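Local structure of putative glycyl-glycine endopeptidase lytM (Ruminococcus gnavus, 3NYY) at residues Q21-K32 and P236-A244; V142-E152 and G164-Y175. The protein is probably a metalloendopeptidase of the M23 (LytM) family, whose zinc-dependent members cut peptide bonds in bacterial cell-wall peptidoglycan. All coordinates share one frame; numbering follows the deposited sequence. Where two conformers were deposited one is given.

Contact 1 of 2, residues Q21-K32 and P236-A244; sequences QPVSETMQVYLK and PVLRYAENA
Helix 25-31, from the range of the LytM N-terminal domain, packs on helix 236-240, with Gln28 and Lys32 reaching over to Pro236, Tyr240 and Glu242. The two axes come within 10.2 Å and cross at -49°. Gln28 NE2 donates to Pro236 O at 2.9 Å, nearly straight, with the oxygen in the plane of the amide. Pro236 O also takes the helical bond from Tyr240 N. The two donors reach it from opposite faces of the carbonyl. The chain of Gln28 bends at chi2 (-72°), which turns its amide to the first turn of helix 236-240. The contact thus joins the helical N-terminal part to the helix that follows strand 228-232. In the Glu242 conformer given, Lys32 NZ forms a salt bridge to OE2 of Glu242 at 3.0 Å, from above the carboxylate plane. In that conformer Glu242 OE1 takes Arg239 NE at 2.8 Å, linking both bases. Arg239 NH2 also forms a salt bridge with Glu133 of the second subunit. Leu31 O lies at the edge of the Tyr240 ring, 3.4 Å from Tyr240 CE1. Val23 CG2 rests 3.9 Å from Pro236 CB. One water bridges Gln21 OE1 and Val237 N; Trp88 NE1 also bonds that oxygen, and Gln21 NE2 bonds Phe18 O.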
loop_
_atom_site.group_PDB
_atom_site.type_symbol
_atom_site.label_atom_id
_atom_site.label_comp_id
_atom_site.label_asym_id
_atom_site.label_seq_id
_atom_site.Cartn_x
_atom_site.Cartn_y
_atom_site.Cartn_z
ATOM N N GLN A 21 -10.969 11.908 4.527
ATOM C CA GLN A 21 -11.919 11.547 3.464
ATOM C C GLN A 21 -12.561 10.192 3.702
ATOM O O GLN A 21 -12.404 9.291 2.906
ATOM C CB GLN A 21 -11.240 11.594 2.097
ATOM C CG GLN A 21 -10.701 12.931 1.708
ATOM C CD GLN A 21 -11.687 13.861 1.044
ATOM O OE1 GLN A 21 -12.170 13.594 -0.066
ATOM N NE2 GLN A 21 -12.000 15.000 1.740
ATOM N N PRO A 22 -13.262 10.025 4.837
ATOM C CA PRO A 22 -13.768 8.672 5.181
ATOM C C PRO A 22 -14.950 8.299 4.274
ATOM O O PRO A 22 -16.009 8.887 4.396
ATOM C CB PRO A 22 -14.197 8.833 6.626
ATOM C CG PRO A 22 -14.473 10.263 6.822
ATOM C CD PRO A 22 -13.596 11.013 5.868
ATOM N N VAL A 23 -14.779 7.285 3.436
ATOM C CA VAL A 23 -15.833 6.875 2.486
ATOM C C VAL A 23 -15.989 5.366 2.566
ATOM O O VAL A 23 -15.078 4.626 2.170
ATOM C CB VAL A 23 -15.482 7.321 1.069
ATOM C CG1 VAL A 23 -16.598 6.928 0.096
ATOM C CG2 VAL A 23 -15.240 8.856 1.026
ATOM N N SER A 24 -17.124 4.935 3.102
ATOM C CA SER A 24 -17.508 3.532 3.168
ATOM C C SER A 24 -17.651 2.865 1.810
ATOM O O SER A 24 -17.804 3.506 0.795
ATOM C CB SER A 24 -18.874 3.418 3.841
ATOM O OG SER A 24 -19.928 3.983 3.034
ATOM N N GLU A 25 -17.639 1.542 1.783
ATOM C CA GLU A 25 -17.800 0.865 0.481
ATOM C C GLU A 25 -19.193 1.129 -0.140
ATOM O O GLU A 25 -19.306 1.266 -1.364
ATOM C CB GLU A 25 -17.458 -0.646 0.568
ATOM C CG GLU A 25 -15.931 -0.959 0.782
ATOM C CD GLU A 25 -14.956 -0.249 -0.224
ATOM O OE1 GLU A 25 -15.220 -0.237 -1.452
ATOM O OE2 GLU A 25 -13.903 0.300 0.223
ATOM N N THR A 26 -20.228 1.237 0.693
ATOM C CA THR A 26 -21.590 1.597 0.227
ATOM C C THR A 26 -21.562 2.921 -0.526
ATOM O O THR A 26 -22.096 3.059 -1.634
ATOM C CB THR A 26 -22.578 1.686 1.416
ATOM O OG1 THR A 26 -22.718 0.374 1.968
ATOM C CG2 THR A 26 -23.954 2.198 0.994
HETATM N N MSE A 27 -20.898 3.904 0.083
HETATM C CA MSE A 27 -20.746 5.207 -0.539
HETATM C C MSE A 27 -19.840 5.145 -1.784
HETATM O O MSE A 27 -20.085 5.846 -2.754
HETATM C CB MSE A 27 -20.244 6.208 0.517
HETATM C CG MSE A 27 -20.409 7.647 0.157
HETATM SE SE MSE A 27 -22.229 8.110 -0.302
HETATM C CE MSE A 27 -23.167 6.879 0.793
ATOM N N GLN A 28 -18.783 4.320 -1.779
ATOM C CA GLN A 28 -17.962 4.203 -2.993
ATOM C C GLN A 28 -18.773 3.694 -4.186
ATOM O O GLN A 28 -18.653 4.209 -5.282
ATOM C CB GLN A 28 -16.723 3.310 -2.805
ATOM C CG GLN A 28 -15.556 4.047 -2.204
ATOM C CD GLN A 28 -14.873 5.053 -3.140
ATOM O OE1 GLN A 28 -15.174 5.149 -4.331
ATOM N NE2 GLN A 28 -13.914 5.771 -2.589
ATOM N N VAL A 29 -19.630 2.711 -3.946
ATOM C CA VAL A 29 -20.485 2.209 -5.004
ATOM C C VAL A 29 -21.414 3.319 -5.473
ATOM O O VAL A 29 -21.574 3.532 -6.675
ATOM C CB VAL A 29 -21.316 0.994 -4.532
ATOM C CG1 VAL A 29 -22.380 0.601 -5.582
ATOM C CG2 VAL A 29 -20.402 -0.216 -4.167
ATOM N N TYR A 30 -21.973 4.073 -4.518
ATOM C CA TYR A 30 -22.923 5.123 -4.883
ATOM C C TYR A 30 -22.245 6.204 -5.695
ATOM O O TYR A 30 -22.797 6.693 -6.681
ATOM C CB TYR A 30 -23.622 5.693 -3.630
ATOM C CG TYR A 30 -24.441 6.914 -4.005
ATOM C CD1 TYR A 30 -25.742 6.806 -4.466
ATOM C CD2 TYR A 30 -23.848 8.164 -3.969
ATOM C CE1 TYR A 30 -26.440 7.961 -4.851
ATOM C CE2 TYR A 30 -24.487 9.265 -4.373
ATOM C CZ TYR A 30 -25.778 9.181 -4.790
ATOM O OH TYR A 30 -26.368 10.369 -5.178
ATOM N N LEU A 31 -21.046 6.599 -5.281
ATOM C CA LEU A 31 -20.358 7.745 -5.899
ATOM C C LEU A 31 -20.031 7.536 -7.371
ATOM O O LEU A 31 -20.069 8.481 -8.143
ATOM C CB LEU A 31 -19.120 8.128 -5.076
ATOM C CG LEU A 31 -19.458 8.852 -3.776
ATOM C CD1 LEU A 31 -18.176 8.954 -2.885
ATOM C CD2 LEU A 31 -20.070 10.256 -4.010
ATOM N N LYS A 32 -19.798 6.297 -7.762
ATOM C CA LYS A 32 -19.496 6.011 -9.178
ATOM C C LYS A 32 -20.647 6.379 -10.127
ATOM O O LYS A 32 -20.404 6.572 -11.325
ATOM C CB LYS A 32 -19.198 4.543 -9.401
ATOM C CG LYS A 32 -18.041 3.967 -8.594
ATOM C CD LYS A 32 -16.671 4.195 -9.197
ATOM C CE LYS A 32 -15.740 2.990 -8.866
ATOM N NZ LYS A 32 -15.544 2.744 -7.383
ATOM N N PRO A 236 -9.588 7.914 -1.531
ATOM C CA PRO A 236 -10.968 7.615 -1.974
ATOM C C PRO A 236 -11.332 8.100 -3.384
ATOM O O PRO A 236 -12.016 7.361 -4.141
ATOM C CB PRO A 236 -11.832 8.245 -0.853
ATOM C CG PRO A 236 -10.886 8.207 0.378
ATOM C CD PRO A 236 -9.560 8.583 -0.222
ATOM N N VAL A 237 -10.848 9.277 -3.769
ATOM C CA VAL A 237 -11.071 9.758 -5.155
ATOM C C VAL A 237 -10.324 8.896 -6.178
ATOM O O VAL A 237 -10.828 8.614 -7.249
ATOM C CB VAL A 237 -10.851 11.250 -5.294
ATOM C CG1 VAL A 237 -9.366 11.649 -5.288
ATOM C CG2 VAL A 237 -11.549 11.831 -6.595
ATOM N N LEU A 238 -9.165 8.345 -5.787
ATOM C CA LEU A 238 -8.460 7.420 -6.668
ATOM C C LEU A 238 -9.273 6.161 -6.854
ATOM O O LEU A 238 -9.366 5.671 -7.977
ATOM C CB LEU A 238 -7.070 7.065 -6.146
ATOM C CG LEU A 238 -6.006 8.127 -6.345
ATOM C CD1 LEU A 238 -4.770 7.889 -5.482
ATOM C CD2 LEU A 238 -5.581 8.251 -7.880
ATOM N N ARG A 239 -9.850 5.625 -5.759
ATOM C CA ARG A 239 -10.704 4.434 -5.853
ATOM C C ARG A 239 -11.895 4.684 -6.734
ATOM O O ARG A 239 -12.287 3.828 -7.527
ATOM C CB ARG A 239 -11.182 3.980 -4.477
ATOM C CG ARG A 239 -10.088 3.421 -3.613
ATOM C CD ARG A 239 -9.476 2.169 -4.164
ATOM N NE ARG A 239 -10.431 1.155 -4.599
ATOM C CZ ARG A 239 -10.915 0.177 -3.844
ATOM N NH1 ARG A 239 -10.579 0.057 -2.553
ATOM N NH2 ARG A 239 -11.735 -0.716 -4.401
ATOM N N TYR A 240 -12.456 5.890 -6.631
ATOM C CA TYR A 240 -13.590 6.308 -7.467
ATOM C C TYR A 240 -13.231 6.354 -8.951
ATOM O O TYR A 240 -14.052 5.968 -9.799
ATOM C CB TYR A 240 -14.114 7.660 -6.958
ATOM C CG TYR A 240 -14.836 8.556 -7.924
ATOM C CD1 TYR A 240 -16.211 8.462 -8.084
ATOM C CD2 TYR A 240 -14.153 9.530 -8.621
ATOM C CE1 TYR A 240 -16.876 9.318 -8.946
ATOM C CE2 TYR A 240 -14.783 10.373 -9.504
ATOM C CZ TYR A 240 -16.161 10.261 -9.652
ATOM O OH TYR A 240 -16.797 11.111 -10.523
ATOM N N ALA A 241 -12.002 6.749 -9.253
ATOM C CA ALA A 241 -11.508 6.817 -10.614
ATOM C C ALA A 241 -10.822 5.541 -11.115
ATOM O O ALA A 241 -10.367 5.522 -12.246
ATOM C CB ALA A 241 -10.507 7.972 -10.709
ATOM N N GLU A 242 -10.812 4.486 -10.289
ATOM C CA GLU A 242 -10.060 3.251 -10.567
ATOM C C GLU A 242 -10.375 2.638 -11.924
ATOM O O GLU A 242 -9.471 2.207 -12.634
ATOM C CB GLU A 242 -10.327 2.203 -9.453
ATOM C CG GLU A 242 -11.735 1.606 -9.410
ATOM C CD GLU A 242 -12.099 1.008 -8.048
ATOM O OE1 GLU A 242 -11.172 0.740 -7.237
ATOM O OE2 GLU A 242 -13.324 0.830 -7.804
ATOM N N ASN A 243 -11.658 2.613 -12.263
ATOM C CA ASN A 243 -12.157 2.023 -13.513
ATOM C C ASN A 243 -12.218 3.022 -14.658
ATOM O O ASN A 243 -12.751 2.703 -15.710
ATOM C CB ASN A 243 -13.524 1.370 -13.313
ATOM C CG ASN A 243 -13.455 0.193 -12.373
ATOM O OD1 ASN A 243 -12.439 -0.517 -12.332
ATOM N ND2 ASN A 243 -14.512 -0.005 -11.591
ATOM N N ALA A 244 -11.647 4.210 -14.457
ATOM C CA ALA A 244 -11.548 5.244 -15.483
ATOM C C ALA A 244 -10.084 5.409 -15.878
ATOM O O ALA A 244 -9.446 6.444 -15.655
ATOM C CB ALA A 244 -12.148 6.564 -14.988
HETATM O O HOH W 1 -10.345 11.586 -1.770
#

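Contact 2 of 2, residues V142-E152 and G164-Y175; sequences VVSMTDGVVTE and GITAPTGAYFYY
Met145 N donates to Tyr175 OH at 2.9 Å in an almost straight bond (175°). The Tyr175 hydroxyl also meets a water, which donates to Ser144 OG and Thr146 OG1. These two hydroxyls in turn donate to backbone carbonyls: Ser144 OG to Thr146 O in the carbonyl plane, and Thr146 OG1 to Asp147 O from above it. Strands 148-152 and 164-166 pair antiparallel in the large sheet of the M23 peptidase range. Val149 N to Thr166 O and Thr166 N to Val149 O are both 3.0 Å. Thr151 N gives a 2.8 Å bond to Gly164 O, and Gly164 N bonds Glu152 O. Thr151 and Glu152 both face Gly164, a classic beta bulge. In the Thr151 conformer given, Thr151 OG1 and Thr166 OG1 share a hydrogen bond of 2.6 Å. Thr146 CG2 sits over one face of the Phe173 ring, 3.8 Å from its centroid, a CH-pi contact. Its chi1 of 70° turns CG2 anti to the carbonyl carbon, over the ring. Met145 SE lies obliquely to Phe173, 4.1 Å from Phe173 CD2. Val150 CG2 touches Ile165 CD1 at 3.7 Å. The buried Ser144 and Thr146 hydroxyls are therefore satisfied by carbonyls and one shared water, and Tyr175 OH probably helps hold their loop against the sheet.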
loop_
_atom_site.group_PDB
_atom_site.type_symbol
_atom_site.label_atom_id
_atom_site.label_comp_id
_atom_site.label_asym_id
_atom_site.label_seq_id
_atom_site.Cartn_x
_atom_site.Cartn_y
_atom_site.Cartn_z
ATOM N N VAL A 142 2.193 8.729 -16.851
ATOM C CA VAL A 142 1.402 9.442 -15.847
ATOM C C VAL A 142 0.638 10.507 -16.611
ATOM O O VAL A 142 1.226 11.309 -17.334
ATOM C CB VAL A 142 2.297 10.026 -14.749
ATOM C CG1 VAL A 142 1.469 10.896 -13.815
ATOM C CG2 VAL A 142 3.021 8.860 -13.968
ATOM N N VAL A 143 -0.697 10.468 -16.484
ATOM C CA VAL A 143 -1.582 11.399 -17.132
ATOM C C VAL A 143 -2.331 12.226 -16.111
ATOM O O VAL A 143 -2.503 11.840 -14.944
ATOM C CB VAL A 143 -2.582 10.693 -18.054
ATOM C CG1 VAL A 143 -1.841 9.904 -19.122
ATOM C CG2 VAL A 143 -3.572 9.820 -17.268
ATOM N N SER A 144 -2.768 13.396 -16.537
ATOM C CA SER A 144 -3.443 14.333 -15.654
ATOM C C SER A 144 -4.833 13.805 -15.340
ATOM O O SER A 144 -5.603 13.480 -16.236
ATOM C CB SER A 144 -3.609 15.694 -16.318
ATOM O OG SER A 144 -4.102 16.682 -15.386
HETATM N N MSE A 145 -5.166 13.775 -14.075
HETATM C CA MSE A 145 -6.490 13.306 -13.657
HETATM C C MSE A 145 -7.580 14.287 -14.055
HETATM O O MSE A 145 -8.735 13.900 -14.175
HETATM C CB MSE A 145 -6.495 13.085 -12.146
HETATM C CG MSE A 145 -5.585 11.918 -11.698
HETATM SE SE MSE A 145 -5.413 11.805 -9.767
HETATM C CE MSE A 145 -7.114 11.076 -9.377
ATOM N N THR A 146 -7.200 15.555 -14.180
ATOM C CA THR A 146 -8.118 16.688 -14.356
ATOM C C THR A 146 -7.683 17.595 -15.499
ATOM O O THR A 146 -6.534 17.571 -15.935
ATOM C CB THR A 146 -8.120 17.580 -13.072
ATOM O OG1 THR A 146 -6.860 18.268 -12.961
ATOM C CG2 THR A 146 -8.360 16.709 -11.780
ATOM N N ASP A 147 -8.601 18.435 -15.961
ATOM C CA ASP A 147 -8.202 19.570 -16.743
ATOM C C ASP A 147 -7.449 20.485 -15.783
ATOM O O ASP A 147 -7.542 20.343 -14.553
ATOM C CB ASP A 147 -9.431 20.325 -17.243
ATOM C CG ASP A 147 -10.187 19.621 -18.344
ATOM O OD1 ASP A 147 -9.777 18.580 -18.867
ATOM O OD2 ASP A 147 -11.242 20.193 -18.731
ATOM N N GLY A 148 -6.741 21.447 -16.337
ATOM C CA GLY A 148 -6.150 22.485 -15.500
ATOM C C GLY A 148 -5.022 23.220 -16.143
ATOM O O GLY A 148 -4.962 23.306 -17.387
ATOM N N VAL A 149 -4.174 23.821 -15.310
ATOM C CA VAL A 149 -3.034 24.627 -15.775
ATOM C C VAL A 149 -1.825 24.119 -15.019
ATOM O O VAL A 149 -1.934 23.799 -13.836
ATOM C CB VAL A 149 -3.241 26.137 -15.498
ATOM C CG1 VAL A 149 -2.015 26.912 -15.893
ATOM C CG2 VAL A 149 -4.546 26.641 -16.224
ATOM N N VAL A 150 -0.693 24.007 -15.700
ATOM C CA VAL A 150 0.571 23.640 -15.059
ATOM C C VAL A 150 1.012 24.815 -14.192
ATOM O O VAL A 150 1.320 25.896 -14.705
ATOM C CB VAL A 150 1.701 23.308 -16.071
ATOM C CG1 VAL A 150 2.993 22.924 -15.310
ATOM C CG2 VAL A 150 1.253 22.186 -17.029
ATOM N N THR A 151 1.005 24.608 -12.884
ATOM C CA THR A 151 1.303 25.602 -11.852
ATOM C C THR A 151 2.736 25.550 -11.354
ATOM O O THR A 151 3.316 26.587 -11.017
ATOM C CB THR A 151 0.367 25.388 -10.644
ATOM O OG1 THR A 151 -0.982 25.486 -11.099
ATOM C CG2 THR A 151 0.627 26.390 -9.509
ATOM N N GLU A 152 3.274 24.323 -11.222
ATOM C CA GLU A 152 4.668 24.144 -10.848
ATOM C C GLU A 152 5.263 23.021 -11.671
ATOM O O GLU A 152 4.563 22.052 -12.034
ATOM C CB GLU A 152 4.799 23.847 -9.345
ATOM C CG GLU A 152 4.541 25.072 -8.466
ATOM C CD GLU A 152 4.682 24.809 -6.979
ATOM O OE1 GLU A 152 4.165 23.781 -6.501
ATOM O OE2 GLU A 152 5.298 25.642 -6.278
ATOM N N GLY A 164 2.845 20.078 -10.866
ATOM C CA GLY A 164 1.614 20.432 -10.173
ATOM C C GLY A 164 0.619 21.076 -11.132
ATOM O O GLY A 164 0.977 21.961 -11.891
ATOM N N ILE A 165 -0.617 20.584 -11.108
ATOM C CA ILE A 165 -1.706 21.061 -11.956
ATOM C C ILE A 165 -2.789 21.642 -11.045
ATOM O O ILE A 165 -3.323 20.971 -10.165
ATOM C CB ILE A 165 -2.324 19.884 -12.739
ATOM C CG1 ILE A 165 -1.307 19.146 -13.605
ATOM C CG2 ILE A 165 -3.544 20.347 -13.589
ATOM C CD1 ILE A 165 -0.480 20.008 -14.549
ATOM N N THR A 166 -3.179 22.878 -11.317
ATOM C CA THR A 166 -4.298 23.485 -10.654
ATOM C C THR A 166 -5.531 23.255 -11.507
ATOM O O THR A 166 -5.589 23.684 -12.678
ATOM C CB THR A 166 -4.076 24.953 -10.361
ATOM O OG1 THR A 166 -2.945 25.083 -9.496
ATOM C CG2 THR A 166 -5.315 25.601 -9.646
ATOM N N ALA A 167 -6.503 22.578 -10.912
ATOM C CA ALA A 167 -7.695 22.107 -11.615
ATOM C C ALA A 167 -8.748 23.233 -11.540
ATOM O O ALA A 167 -8.634 24.116 -10.682
ATOM C CB ALA A 167 -8.231 20.804 -11.022
ATOM N N PRO A 168 -9.746 23.205 -12.428
ATOM C CA PRO A 168 -10.649 24.374 -12.534
ATOM C C PRO A 168 -11.455 24.719 -11.284
ATOM O O PRO A 168 -11.764 25.887 -11.051
ATOM C CB PRO A 168 -11.589 24.007 -13.692
ATOM C CG PRO A 168 -11.129 22.753 -14.266
ATOM C CD PRO A 168 -9.987 22.200 -13.467
ATOM N N THR A 169 -11.820 23.713 -10.482
ATOM C CA THR A 169 -12.561 23.921 -9.244
ATOM C C THR A 169 -11.678 24.364 -8.077
ATOM O O THR A 169 -12.200 24.776 -7.027
ATOM C CB THR A 169 -13.455 22.703 -8.917
ATOM O OG1 THR A 169 -14.255 22.398 -10.077
ATOM C CG2 THR A 169 -14.424 23.003 -7.735
ATOM N N GLY A 170 -10.350 24.308 -8.273
ATOM C CA GLY A 170 -9.398 24.957 -7.380
ATOM C C GLY A 170 -8.382 24.090 -6.658
ATOM O O GLY A 170 -7.502 24.605 -5.968
ATOM N N ALA A 171 -8.504 22.792 -6.784
ATOM C CA ALA A 171 -7.522 21.930 -6.146
ATOM C C ALA A 171 -6.216 21.874 -6.929
ATOM O O ALA A 171 -6.175 22.093 -8.132
ATOM C CB ALA A 171 -8.071 20.502 -5.954
ATOM N N TYR A 172 -5.140 21.608 -6.194
ATOM C CA TYR A 172 -3.806 21.438 -6.769
ATOM C C TYR A 172 -3.498 19.940 -6.721
ATOM O O TYR A 172 -3.442 19.345 -5.644
ATOM C CB TYR A 172 -2.811 22.220 -5.933
ATOM C CG TYR A 172 -1.377 22.125 -6.391
ATOM C CD1 TYR A 172 -0.566 21.157 -5.888
ATOM C CD2 TYR A 172 -0.807 23.084 -7.201
ATOM C CE1 TYR A 172 0.770 21.052 -6.266
ATOM C CE2 TYR A 172 0.541 22.994 -7.566
ATOM C CZ TYR A 172 1.314 21.994 -7.073
ATOM O OH TYR A 172 2.664 21.889 -7.401
ATOM N N PHE A 173 -3.289 19.346 -7.897
ATOM C CA PHE A 173 -2.919 17.942 -8.023
ATOM C C PHE A 173 -1.420 17.843 -8.214
ATOM O O PHE A 173 -0.866 18.438 -9.134
ATOM C CB PHE A 173 -3.687 17.324 -9.201
ATOM C CG PHE A 173 -5.135 17.076 -8.887
ATOM C CD1 PHE A 173 -6.067 18.105 -8.817
ATOM C CD2 PHE A 173 -5.553 15.783 -8.615
ATOM C CE1 PHE A 173 -7.403 17.821 -8.454
ATOM C CE2 PHE A 173 -6.845 15.494 -8.292
ATOM C CZ PHE A 173 -7.787 16.515 -8.196
ATOM N N TYR A 174 -0.768 17.071 -7.340
ATOM C CA TYR A 174 0.666 16.993 -7.238
ATOM C C TYR A 174 1.148 15.636 -7.647
ATOM O O TYR A 174 0.686 14.661 -7.081
ATOM C CB TYR A 174 1.026 17.278 -5.767
ATOM C CG TYR A 174 2.482 17.155 -5.364
ATOM C CD1 TYR A 174 3.438 18.043 -5.847
ATOM C CD2 TYR A 174 2.901 16.177 -4.476
ATOM C CE1 TYR A 174 4.764 17.922 -5.430
ATOM C CE2 TYR A 174 4.207 16.094 -4.063
ATOM C CZ TYR A 174 5.136 16.972 -4.538
ATOM O OH TYR A 174 6.473 16.880 -4.147
ATOM N N TYR A 175 2.061 15.585 -8.625
ATOM C CA TYR A 175 2.555 14.321 -9.198
ATOM C C TYR A 175 4.061 14.326 -9.024
ATOM O O TYR A 175 4.756 15.186 -9.582
ATOM C CB TYR A 175 2.202 14.207 -10.673
ATOM C CG TYR A 175 0.724 14.323 -10.991
ATOM C CD1 TYR A 175 0.107 15.579 -11.061
ATOM C CD2 TYR A 175 -0.030 13.198 -11.320
ATOM C CE1 TYR A 175 -1.244 15.721 -11.374
ATOM C CE2 TYR A 175 -1.367 13.320 -11.641
ATOM C CZ TYR A 175 -1.992 14.578 -11.657
ATOM O OH TYR A 175 -3.369 14.643 -11.939
HETATM O O HOH W 2 -4.361 16.995 -12.658
#

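How the contacts relate
The centres of the two contacts lie about 20 Å apart, on opposite sides of the chain's centre. Contact 2 is nested inside the loop that contact 1 closes: 21-32 comes first, then 142-152 and 164-175, and 236-244 last. Contact 2 is local. Strands 148-153, 162-166 and 172-178 belong to the large antiparallel sheet, and strand 141-143 to a smaller one, so segment 142-152 passes from one sheet to the other. Contact 1 brings together distant parts of the chain. The two meet directly, where Leu238 CD2 packs 3.5 Å from Met145 CE. Helix 235-240 therefore touches the N-terminal helices through contact 1 and the 144-147 loop of contact 2 through Leu238.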